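Local coordinates for autophagy protein 5 (Saccharomyces cerevisiae, PDB 2DYO) that takes part in autophagic vesicle formation and cytoplasm-to-vacuole transport, and is required for mitophagy and nucleophagy, at residues Thr82-Asn87 and Gly91-Cys96. Sequence-based numbering, arbitrary orientation.
Sequences TPIPWN and GVLFDC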
loop_
_atom_site.group_PDB
_atom_site.type_symbol
_atom_site.label_atom_id
_atom_site.label_comp_id
_atom_site.label_asym_id
_atom_site.label_seq_id
_atom_site.Cartn_x
_atom_site.Cartn_y
_atom_site.Cartn_z
ATOM N N THR A 82 -6.923 7.549 14.881
ATOM C CA THR A 82 -7.851 7.203 13.807
ATOM C C THR A 82 -7.535 5.826 13.219
ATOM O O THR A 82 -6.420 5.579 12.756
ATOM C CB THR A 82 -7.804 8.235 12.665
ATOM O OG1 THR A 82 -8.343 9.479 13.122
ATOM C CG2 THR A 82 -8.614 7.748 11.469
ATOM N N PRO A 83 -8.515 4.911 13.234
ATOM C CA PRO A 83 -8.309 3.566 12.692
ATOM C C PRO A 83 -7.773 3.604 11.263
ATOM O O PRO A 83 -8.255 4.369 10.430
ATOM C CB PRO A 83 -9.700 2.947 12.779
ATOM C CG PRO A 83 -10.251 3.575 14.027
ATOM C CD PRO A 83 -9.846 5.025 13.858
ATOM N N ILE A 84 -6.770 2.775 10.992
ATOM C CA ILE A 84 -6.168 2.706 9.667
ATOM C C ILE A 84 -6.209 1.249 9.183
ATOM O O ILE A 84 -5.677 0.352 9.836
ATOM C CB ILE A 84 -4.710 3.256 9.713
ATOM C CG1 ILE A 84 -4.052 3.145 8.342
ATOM C CG2 ILE A 84 -3.903 2.522 10.762
ATOM C CD1 ILE A 84 -2.641 3.725 8.307
ATOM N N PRO A 85 -6.849 1.003 8.021
ATOM C CA PRO A 85 -6.999 -0.328 7.408
ATOM C C PRO A 85 -5.683 -0.979 6.997
ATOM O O PRO A 85 -4.904 -0.386 6.255
ATOM C CB PRO A 85 -7.884 -0.063 6.182
ATOM C CG PRO A 85 -8.450 1.319 6.407
ATOM C CD PRO A 85 -7.352 2.044 7.113
ATOM N N TRP A 86 -5.433 -2.204 7.450
ATOM C CA TRP A 86 -4.191 -2.862 7.063
ATOM C C TRP A 86 -4.255 -3.411 5.638
ATOM O O TRP A 86 -3.220 -3.647 5.021
ATOM C CB TRP A 86 -3.834 -4.012 8.026
ATOM C CG TRP A 86 -4.774 -5.183 7.978
ATOM C CD1 TRP A 86 -5.787 -5.457 8.856
ATOM C CD2 TRP A 86 -4.835 -6.199 6.967
ATOM N NE1 TRP A 86 -6.480 -6.577 8.450
ATOM C CE2 TRP A 86 -5.917 -7.052 7.295
ATOM C CE3 TRP A 86 -4.083 -6.471 5.815
ATOM C CZ2 TRP A 86 -6.267 -8.157 6.510
ATOM C CZ3 TRP A 86 -4.432 -7.572 5.032
ATOM C CH2 TRP A 86 -5.516 -8.400 5.386
ATOM N N ASN A 87 -5.464 -3.596 5.113
ATOM C CA ASN A 87 -5.625 -4.175 3.780
ATOM C C ASN A 87 -5.418 -3.275 2.558
ATOM O O ASN A 87 -6.003 -3.507 1.503
ATOM C CB ASN A 87 -6.983 -4.897 3.676
ATOM C CG ASN A 87 -8.159 -4.010 4.036
ATOM O OD1 ASN A 87 -9.019 -3.723 3.197
ATOM N ND2 ASN A 87 -8.214 -3.581 5.286
ATOM N N GLY A 91 2.083 2.203 1.017
ATOM C CA GLY A 91 2.280 3.444 0.284
ATOM C C GLY A 91 0.978 4.176 0.013
ATOM O O GLY A 91 0.940 5.408 -0.020
ATOM N N VAL A 92 -0.088 3.414 -0.209
ATOM C CA VAL A 92 -1.411 3.978 -0.461
ATOM C C VAL A 92 -1.952 4.604 0.826
ATOM O O VAL A 92 -2.597 5.658 0.801
ATOM C CB VAL A 92 -2.384 2.887 -0.983
ATOM C CG1 VAL A 92 -3.811 3.439 -1.073
ATOM C CG2 VAL A 92 -1.932 2.426 -2.380
ATOM N N LEU A 93 -1.696 3.949 1.954
ATOM C CA LEU A 93 -2.134 4.488 3.238
ATOM C C LEU A 93 -1.368 5.787 3.471
ATOM O O LEU A 93 -1.935 6.793 3.912
ATOM C CB LEU A 93 -1.831 3.499 4.369
ATOM C CG LEU A 93 -2.670 2.216 4.446
ATOM C CD1 LEU A 93 -2.134 1.316 5.556
ATOM C CD2 LEU A 93 -4.125 2.563 4.711
ATOM N N PHE A 94 -0.074 5.761 3.153
ATOM C CA PHE A 94 0.780 6.932 3.336
ATOM C C PHE A 94 0.293 8.113 2.501
ATOM O O PHE A 94 0.179 9.231 3.006
ATOM C CB PHE A 94 2.226 6.610 2.945
ATOM C CG PHE A 94 3.182 7.752 3.174
ATOM C CD1 PHE A 94 3.671 8.024 4.446
ATOM C CD2 PHE A 94 3.578 8.563 2.118
ATOM C CE1 PHE A 94 4.548 9.093 4.663
ATOM C CE2 PHE A 94 4.451 9.634 2.322
ATOM C CZ PHE A 94 4.939 9.896 3.598
ATOM N N ASP A 95 0.026 7.869 1.220
ATOM C CA ASP A 95 -0.438 8.924 0.325
ATOM C C ASP A 95 -1.723 9.544 0.845
ATOM O O ASP A 95 -1.917 10.756 0.765
ATOM C CB ASP A 95 -0.677 8.378 -1.086
ATOM C CG ASP A 95 0.605 8.006 -1.796
ATOM O OD1 ASP A 95 1.688 8.221 -1.220
ATOM O OD2 ASP A 95 0.533 7.505 -2.939
ATOM N N CYS A 96 -2.600 8.706 1.381
ATOM C CA CYS A 96 -3.863 9.177 1.910
ATOM C C CYS A 96 -3.655 10.071 3.130
ATOM O O CYS A 96 -4.404 11.021 3.343
ATOM C CB CYS A 96 -4.750 7.991 2.281
ATOM S SG CYS A 96 -6.234 8.482 3.156
#
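Leu93 reaches from the helix to the extended chain with its isobutyl fork leading, and the two methyls of that fork meet Ile84 and Pro85. Ile84 answers with its longer branch: CG1 lies anti to the backbone N (chi1 178°) and the chain stays extended through chi2, which slants CD1 along the leucine from its CD2 methyl to CD1 and CB. Ile84 CG1 sits 3.7 Å from Leu93 CD2, while its terminal CD1 comes equally close, 3.7 Å, to Leu93 CD1 and also lies 4.0 Å from Leu93 CB, so the branch packs against both the fork and the base of the leucine. Pro85 adds a looser apolar touch from its ring, CD lying 4.1 Å from Leu93 CD2. Its carbonyl faces the fork itself, with Pro85 O 3.3 Å from Leu93 CD1 and 3.4 Å from CD2; no hydrogen bond links the two segments. Within the UblA domain, whose ubiquitin-like fold lays a helix against a mixed sheet, strand 82-84 is the outermost strand on its side, and the short helix 90-98 follows it after a brief connection. An alanine in place of Leu93 would remove both methyls and probably leave a gap beside Ile84 CD1, freeing that branch to turn. The backbone of Ile84 is hydrogen-bonded to Phe77 of the neighbouring strand, and its side chain also touches that residue. Beyond the helix lies the second ubiquitin-like domain, where Val92 packs on Tyr281 and Asp95 OD2 accepts a hydrogen bond from Gly257 N; Asp95 OD1 forms a salt bridge with Arg44 of its own domain.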